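Local coordinates for protein LBCATS-a (Synthetic construct, PDB 5EY5) that probably acts as the alpha subunit of tryptophan synthase, releasing indole from indole-3-glycerol phosphate, and here binds sn-glycerol-3-phosphate in a TIM barrel, at residues P62-R70 and S234-E242; K17-A25 and L40-G51. One frame throughout, in Å; residues are numbered along the deposited sequence.

Interaction 1: residues P62-R70 and S234-E242; sequences PTIQRASQR and SAIVKRIEE. With G3P (sn-glycerol-3-phosphate), chain E.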
# COMPACT_ATOMS: atom_id res chain seq x y z
N PRO A 62 -21.85 23.13 -17.86
CA PRO A 62 -20.78 22.84 -18.84
C PRO A 62 -20.68 23.84 -19.98
O PRO A 62 -19.57 24.19 -20.40
CB PRO A 62 -21.15 21.44 -19.35
CG PRO A 62 -22.03 20.86 -18.28
CD PRO A 62 -22.79 22.01 -17.72
N THR A 63 -21.81 24.29 -20.53
CA THR A 63 -21.79 25.24 -21.64
C THR A 63 -20.96 26.47 -21.31
O THR A 63 -20.06 26.86 -22.07
CB THR A 63 -23.21 25.67 -21.97
OG1 THR A 63 -23.99 24.50 -22.24
CG2 THR A 63 -23.22 26.60 -23.17
N ILE A 64 -21.29 27.14 -20.21
CA ILE A 64 -20.60 28.37 -19.88
C ILE A 64 -19.21 28.08 -19.33
O ILE A 64 -18.32 28.94 -19.44
CB ILE A 64 -21.49 29.19 -18.94
CG1 ILE A 64 -22.69 29.69 -19.76
CG2 ILE A 64 -20.71 30.37 -18.31
CD1 ILE A 64 -23.75 30.38 -18.98
N GLN A 65 -18.99 26.90 -18.73
CA GLN A 65 -17.64 26.46 -18.37
C GLN A 65 -16.74 26.45 -19.60
O GLN A 65 -15.59 26.89 -19.55
CB GLN A 65 -17.66 25.05 -17.77
CG GLN A 65 -18.28 24.88 -16.38
CD GLN A 65 -18.50 23.41 -16.05
OE1 GLN A 65 -17.75 22.53 -16.49
NE2 GLN A 65 -19.56 23.12 -15.28
N ARG A 66 -17.24 25.86 -20.69
CA ARG A 66 -16.47 25.77 -21.93
C ARG A 66 -16.25 27.14 -22.55
O ARG A 66 -15.19 27.40 -23.13
CB ARG A 66 -17.17 24.86 -22.95
CG ARG A 66 -17.31 23.43 -22.47
CD ARG A 66 -17.78 22.48 -23.56
NE ARG A 66 -19.10 22.79 -24.08
CZ ARG A 66 -20.23 22.31 -23.57
NH1 ARG A 66 -20.19 21.51 -22.52
NH2 ARG A 66 -21.40 22.64 -24.11
N ALA A 67 -17.26 28.02 -22.51
CA ALA A 67 -17.06 29.37 -23.02
C ALA A 67 -15.97 30.09 -22.23
O ALA A 67 -15.13 30.77 -22.82
CB ALA A 67 -18.38 30.15 -22.98
N SER A 68 -15.98 29.95 -20.89
CA SER A 68 -14.95 30.58 -20.05
C SER A 68 -13.56 30.07 -20.38
O SER A 68 -12.59 30.84 -20.41
CB SER A 68 -15.24 30.34 -18.57
OG SER A 68 -16.38 31.06 -18.12
N GLN A 69 -13.43 28.75 -20.58
CA GLN A 69 -12.12 28.22 -20.91
C GLN A 69 -11.66 28.74 -22.27
O GLN A 69 -10.47 28.99 -22.47
CB GLN A 69 -12.16 26.69 -20.91
CG GLN A 69 -11.98 26.05 -19.53
CD GLN A 69 -10.57 26.20 -18.97
OE1 GLN A 69 -9.66 25.44 -19.33
NE2 GLN A 69 -10.38 27.17 -18.07
N ARG A 70 -12.57 28.81 -23.24
CA ARG A 70 -12.22 29.38 -24.53
C ARG A 70 -11.82 30.85 -24.40
O ARG A 70 -10.80 31.29 -24.95
CB ARG A 70 -13.40 29.23 -25.49
CG ARG A 70 -13.68 27.78 -25.91
CD ARG A 70 -14.57 27.78 -27.14
NE ARG A 70 -15.82 28.47 -26.86
CZ ARG A 70 -16.91 27.87 -26.40
NH1 ARG A 70 -16.88 26.56 -26.15
NH2 ARG A 70 -18.02 28.58 -26.19
N SER A 234 -26.92 30.32 -21.41
CA SER A 234 -26.41 29.10 -22.01
C SER A 234 -26.94 28.90 -23.43
O SER A 234 -26.18 28.54 -24.34
CB SER A 234 -26.76 27.90 -21.14
OG SER A 234 -25.83 27.81 -20.06
N ALA A 235 -28.23 29.16 -23.65
CA ALA A 235 -28.78 28.89 -24.97
C ALA A 235 -28.14 29.77 -26.04
O ALA A 235 -28.01 29.34 -27.19
CB ALA A 235 -30.29 29.07 -24.96
N ILE A 236 -27.75 31.00 -25.69
CA ILE A 236 -27.11 31.88 -26.66
C ILE A 236 -25.66 31.48 -26.86
O ILE A 236 -25.14 31.49 -27.98
CB ILE A 236 -27.21 33.34 -26.20
CG1 ILE A 236 -28.66 33.80 -26.14
CG2 ILE A 236 -26.35 34.24 -27.13
CD1 ILE A 236 -28.84 35.17 -25.51
N VAL A 237 -24.99 31.13 -25.76
CA VAL A 237 -23.62 30.67 -25.84
C VAL A 237 -23.50 29.41 -26.67
O VAL A 237 -22.48 29.19 -27.35
CB VAL A 237 -23.07 30.45 -24.41
CG1 VAL A 237 -21.75 29.72 -24.49
CG2 VAL A 237 -22.91 31.78 -23.71
N LYS A 238 -24.51 28.54 -26.64
CA LYS A 238 -24.50 27.36 -27.51
C LYS A 238 -24.38 27.77 -28.97
O LYS A 238 -23.60 27.19 -29.74
CB LYS A 238 -25.77 26.53 -27.32
CG LYS A 238 -26.12 26.18 -25.89
CD LYS A 238 -26.84 24.84 -25.83
CE LYS A 238 -27.83 24.77 -24.67
NZ LYS A 238 -29.06 25.57 -24.95
N ARG A 239 -25.14 28.79 -29.37
CA ARG A 239 -25.10 29.17 -30.77
C ARG A 239 -23.75 29.76 -31.14
O ARG A 239 -23.29 29.58 -32.27
CB ARG A 239 -26.24 30.13 -31.08
CG ARG A 239 -27.49 29.40 -31.46
CD ARG A 239 -28.66 29.73 -30.58
NE ARG A 239 -29.82 28.94 -30.97
CZ ARG A 239 -30.46 28.10 -30.17
NH1 ARG A 239 -30.07 27.97 -28.90
NH2 ARG A 239 -31.50 27.42 -30.63
N ILE A 240 -23.10 30.43 -30.19
CA ILE A 240 -21.74 30.89 -30.44
C ILE A 240 -20.79 29.72 -30.58
O ILE A 240 -19.95 29.68 -31.49
CB ILE A 240 -21.30 31.86 -29.33
CG1 ILE A 240 -22.18 33.11 -29.38
CG2 ILE A 240 -19.82 32.18 -29.48
CD1 ILE A 240 -22.17 33.92 -28.11
N GLU A 241 -20.93 28.73 -29.71
CA GLU A 241 -19.99 27.61 -29.71
C GLU A 241 -20.15 26.75 -30.95
O GLU A 241 -19.16 26.27 -31.52
CB GLU A 241 -20.20 26.77 -28.45
CG GLU A 241 -19.77 25.33 -28.58
CD GLU A 241 -19.92 24.56 -27.28
OE1 GLU A 241 -18.98 23.80 -26.93
OE2 GLU A 241 -20.97 24.70 -26.62
N GLU A 242 -21.38 26.57 -31.39
CA GLU A 242 -21.69 25.64 -32.45
C GLU A 242 -21.44 26.17 -33.86
O GLU A 242 -21.70 25.51 -34.82
CB GLU A 242 -23.11 25.13 -32.30
CG GLU A 242 -23.24 24.16 -31.15
CD GLU A 242 -24.67 23.76 -30.86
OE1 GLU A 242 -25.57 24.23 -31.56
OE2 GLU A 242 -24.90 22.97 -29.93
O1 G3P E . -27.07 35.12 -16.17
C1 G3P E . -26.44 33.88 -16.10
C2 G3P E . -26.83 33.00 -17.28
O2 G3P E . -25.88 31.97 -17.35
C3 G3P E . -28.26 32.45 -17.14
O1P G3P E . -28.29 31.06 -16.91
O4P G3P E . -27.04 29.93 -18.83
O2P G3P E . -28.91 28.65 -17.75
O3P G3P E . -29.45 30.57 -19.16
P G3P E . -28.42 30.03 -18.19
O HOH W 1 -20.01 26.57 -24.61
O HOH W 2 -23.97 26.61 -18.49
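Val237 fills the apolar part of this helix pair, its CG1 branch lying 3.7 Å from the CB of Ala67 and 3.7 Å from the CG2 of Thr63. Alanine is small enough to let the helices come together here, their axes 9.2 Å apart and 50° from parallel. CG2 of Thr63 stands anti to the backbone N (chi1 of OG1 -56°), which turns the methyl, rather than the hydroxyl, to Val237.

Toward solvent the packing gives way to charge and water. Arg66 grips Glu241 side-on: NE meets OE1 at 3.0 Å and NH2 meets OE2 at 3.3 Å, each on a syn lone pair, the two planes nearly coplanar. Arg70 joins more loosely, its NH1 3.6 Å from Glu241 OE1, while its NE is salt-bridged to Asp27; a water joins its NH2 to Thr63 O.

At the inner end Ser234 gives both its N (2.6 Å) and its OG (2.7 Å) to O4P of the ligand, and a second water connects Ser234 OG to Ile64 N. The phosphate thus sits at the N-terminus of helix 234-241, whose dipole would probably stabilise its negative charge, a common way for TIM barrels to hold phosphate.

Interaction 2: residues K17-A25 and L40-G51; sequences KALIPFITA and LVEAGADIIELG. With G3P (sn-glycerol-3-phosphate), chain E.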
# COMPACT_ATOMS: atom_id res chain seq x y z
N LYS A 17 -41.38 43.81 -21.16
CA LYS A 17 -40.56 42.97 -20.30
C LYS A 17 -39.11 43.00 -20.76
O LYS A 17 -38.84 43.04 -21.97
CB LYS A 17 -41.07 41.52 -20.31
CG LYS A 17 -42.51 41.35 -19.90
CD LYS A 17 -42.71 41.80 -18.47
CE LYS A 17 -44.11 41.48 -17.99
NZ LYS A 17 -44.26 41.89 -16.58
N ALA A 18 -38.19 43.01 -19.81
CA ALA A 18 -36.77 43.08 -20.13
C ALA A 18 -36.27 41.72 -20.61
O ALA A 18 -36.46 40.70 -19.93
CB ALA A 18 -35.95 43.54 -18.93
N LEU A 19 -35.63 41.72 -21.78
CA LEU A 19 -34.86 40.59 -22.27
C LEU A 19 -33.39 40.85 -21.97
O LEU A 19 -32.84 41.88 -22.39
CB LEU A 19 -35.06 40.38 -23.77
CG LEU A 19 -34.07 39.42 -24.43
CD1 LEU A 19 -34.27 38.02 -23.88
CD2 LEU A 19 -34.26 39.43 -25.95
N ILE A 20 -32.76 39.94 -21.25
CA ILE A 20 -31.41 40.18 -20.75
C ILE A 20 -30.52 39.04 -21.23
O ILE A 20 -30.45 38.01 -20.57
CB ILE A 20 -31.39 40.27 -19.22
CG1 ILE A 20 -32.39 41.33 -18.72
CG2 ILE A 20 -29.97 40.50 -18.71
CD1 ILE A 20 -32.85 41.12 -17.28
N PRO A 21 -29.85 39.18 -22.38
CA PRO A 21 -28.94 38.11 -22.81
C PRO A 21 -27.65 38.11 -22.01
O PRO A 21 -27.15 39.16 -21.60
CB PRO A 21 -28.69 38.43 -24.29
CG PRO A 21 -28.99 39.88 -24.45
CD PRO A 21 -30.06 40.20 -23.43
N PHE A 22 -27.11 36.91 -21.79
CA PHE A 22 -25.76 36.74 -21.24
C PHE A 22 -24.85 36.12 -22.30
O PHE A 22 -25.19 35.08 -22.86
CB PHE A 22 -25.78 35.84 -20.01
CG PHE A 22 -24.42 35.32 -19.62
CD1 PHE A 22 -23.69 35.96 -18.63
CD2 PHE A 22 -23.86 34.21 -20.25
CE1 PHE A 22 -22.43 35.49 -18.27
CE2 PHE A 22 -22.62 33.76 -19.91
CZ PHE A 22 -21.89 34.39 -18.92
N ILE A 23 -23.69 36.74 -22.55
CA ILE A 23 -22.61 36.06 -23.26
C ILE A 23 -21.33 36.17 -22.45
O ILE A 23 -21.14 37.09 -21.65
CB ILE A 23 -22.36 36.63 -24.68
CG1 ILE A 23 -22.04 38.12 -24.61
CG2 ILE A 23 -23.53 36.30 -25.60
CD1 ILE A 23 -21.64 38.71 -25.94
N THR A 24 -20.43 35.22 -22.69
CA THR A 24 -19.09 35.28 -22.10
C THR A 24 -18.22 36.23 -22.91
O THR A 24 -18.09 36.07 -24.12
CB THR A 24 -18.46 33.89 -22.06
OG1 THR A 24 -19.20 33.04 -21.16
CG2 THR A 24 -16.98 33.96 -21.59
N ALA A 25 -17.59 37.19 -22.24
CA ALA A 25 -16.71 38.11 -22.95
C ALA A 25 -15.44 37.40 -23.40
O ALA A 25 -14.79 36.71 -22.60
CB ALA A 25 -16.36 39.32 -22.08
N LEU A 40 -26.80 42.14 -30.34
CA LEU A 40 -27.79 41.92 -29.29
C LEU A 40 -28.67 43.14 -29.10
O LEU A 40 -29.89 43.02 -28.94
CB LEU A 40 -27.10 41.55 -27.97
CG LEU A 40 -26.43 40.18 -27.91
CD1 LEU A 40 -25.72 40.03 -26.57
CD2 LEU A 40 -27.47 39.09 -28.13
N VAL A 41 -28.06 44.33 -29.13
CA VAL A 41 -28.80 45.58 -29.01
C VAL A 41 -29.77 45.72 -30.17
O VAL A 41 -30.95 46.02 -29.98
CB VAL A 41 -27.82 46.77 -28.94
CG1 VAL A 41 -28.58 48.09 -28.96
CG2 VAL A 41 -26.96 46.65 -27.68
N GLU A 42 -29.28 45.52 -31.40
CA GLU A 42 -30.14 45.62 -32.58
C GLU A 42 -31.28 44.61 -32.54
O GLU A 42 -32.32 44.81 -33.18
CB GLU A 42 -29.31 45.42 -33.84
CG GLU A 42 -28.17 46.42 -33.96
CD GLU A 42 -28.67 47.86 -33.97
OE1 GLU A 42 -28.88 48.41 -35.07
OE2 GLU A 42 -28.86 48.42 -32.87
N ALA A 43 -31.09 43.49 -31.83
CA ALA A 43 -32.11 42.46 -31.71
C ALA A 43 -33.10 42.73 -30.58
O ALA A 43 -34.02 41.93 -30.39
CB ALA A 43 -31.46 41.10 -31.51
N GLY A 44 -32.95 43.83 -29.84
CA GLY A 44 -33.92 44.23 -28.84
C GLY A 44 -33.50 44.01 -27.40
O GLY A 44 -34.29 44.31 -26.50
N ALA A 45 -32.30 43.49 -27.14
CA ALA A 45 -31.87 43.28 -25.77
C ALA A 45 -31.96 44.58 -24.98
O ALA A 45 -31.64 45.66 -25.48
CB ALA A 45 -30.44 42.74 -25.74
N ASP A 46 -32.42 44.47 -23.74
CA ASP A 46 -32.61 45.64 -22.91
C ASP A 46 -31.46 45.88 -21.96
O ASP A 46 -31.15 47.02 -21.64
CB ASP A 46 -33.90 45.52 -22.10
CG ASP A 46 -35.13 45.42 -22.98
OD1 ASP A 46 -35.56 46.47 -23.49
OD2 ASP A 46 -35.65 44.30 -23.15
N ILE A 47 -30.86 44.79 -21.50
CA ILE A 47 -29.68 44.81 -20.65
C ILE A 47 -28.82 43.67 -21.13
O ILE A 47 -29.34 42.62 -21.53
CB ILE A 47 -30.02 44.63 -19.16
CG1 ILE A 47 -30.98 45.73 -18.68
CG2 ILE A 47 -28.73 44.53 -18.33
CD1 ILE A 47 -31.66 45.43 -17.33
N ILE A 48 -27.51 43.87 -21.12
CA ILE A 48 -26.58 42.85 -21.58
C ILE A 48 -25.70 42.46 -20.42
O ILE A 48 -25.07 43.32 -19.79
CB ILE A 48 -25.74 43.32 -22.78
CG1 ILE A 48 -26.64 43.42 -24.01
CG2 ILE A 48 -24.57 42.36 -22.98
CD1 ILE A 48 -26.03 44.19 -25.14
N GLU A 49 -25.69 41.16 -20.10
CA GLU A 49 -24.74 40.58 -19.17
C GLU A 49 -23.52 40.10 -19.93
O GLU A 49 -23.64 39.34 -20.90
CB GLU A 49 -25.37 39.43 -18.39
CG GLU A 49 -26.45 39.84 -17.41
CD GLU A 49 -27.09 38.66 -16.69
OE1 GLU A 49 -28.13 38.86 -16.03
OE2 GLU A 49 -26.54 37.53 -16.78
N LEU A 50 -22.35 40.53 -19.47
CA LEU A 50 -21.07 40.06 -20.00
C LEU A 50 -20.38 39.24 -18.92
O LEU A 50 -20.11 39.74 -17.82
CB LEU A 50 -20.18 41.24 -20.42
CG LEU A 50 -20.62 41.94 -21.71
CD1 LEU A 50 -19.75 43.18 -21.99
CD2 LEU A 50 -20.57 40.98 -22.87
N GLY A 51 -20.12 37.97 -19.22
CA GLY A 51 -19.43 37.11 -18.27
C GLY A 51 -17.93 37.34 -18.33
O GLY A 51 -17.33 37.26 -19.41
O1 G3P E . -27.07 35.12 -16.17
C1 G3P E . -26.44 33.88 -16.10
C2 G3P E . -26.83 33.00 -17.28
O2 G3P E . -25.88 31.97 -17.35
C3 G3P E . -28.26 32.45 -17.14
O1P G3P E . -28.29 31.06 -16.91
O4P G3P E . -27.04 29.93 -18.83
O2P G3P E . -28.91 28.65 -17.75
O3P G3P E . -29.45 30.57 -19.16
P G3P E . -28.42 30.03 -18.19
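Asp46 stands in for main chain where the pairing of two barrel strands begins: its OD2 accepts from Leu19 N at 2.9 Å, nearly straight at 169°, while its own N donates to Leu19 O at 3.0 Å. OD2 uses its anti lone pair for this, and the same oxygen is salt-bridged to Arg261. Aspartate suits the place because its short side chain can curl back to the neighbouring backbone.

Pro21 breaks the regular ladder next. It has no N-H for Ile47 O, and its CD sits 3.2 Å from that oxygen instead; the same carbon is pressed to 3.5 Å from Ala45 CB, closer than usual van der Waals contact, which the small side chain of alanine suits. From Pro21 O onward the parallel ladder is regular through Glu49, Ile23, Gly51 and Ala25. Outside the barrel, Ile23 CG1 meets Leu50 CD2 at 3.7 Å, and Leu40 covers Pro21, joining helix 30-42 to the strands it links.

Inside, the Phe22 side chain runs anti to its N (chi1 165°), which lays CE1 3.4 Å from Gly51 CA; a side chain on this glycine would run into the ring. Glu49 crosses Phe22 at about a right angle, its carboxylate 78° from the ring plane. Putting an alanine at Phe22 would probably open a gap beside Gly51 and take away the ring face that lies against the glycerol part of the ligand.

OE2 of Glu49 accepts from O1 of the ligand at 2.5 Å, whereas its OE1 is buried without a polar partner in the model, the CG2 methyl of Ile20 3.6 Å from it. The ligand hydroxyl is thus the polar partner found for this carboxylate, consistent with Glu49 being placed to meet the glycerol end of the ligand.

Interaction 2 is core: two neighbouring strands of the barrel and the end of the helix between them, held by backbone hydrogen bonds and apolar side chains. Interaction 1 lies farther out, where helices 62-73 and 234-241 pack together, and its buried side grades into salt bridges and water. The helices rest on the first strand: Ile64 meets Phe22, Ala67 meets Thr24, Ile236 meets Pro21 and Ile240 meets Ile23. The two contacts take opposite ends of one ligand, a helix N-terminus holding the phosphate in interaction 1 and a carboxylate the terminal hydroxyl O1 in interaction 2. Helix 62-73 follows strand 48-51, so, after a short connection, the chain runs from interaction 2 into the first helix of interaction 1.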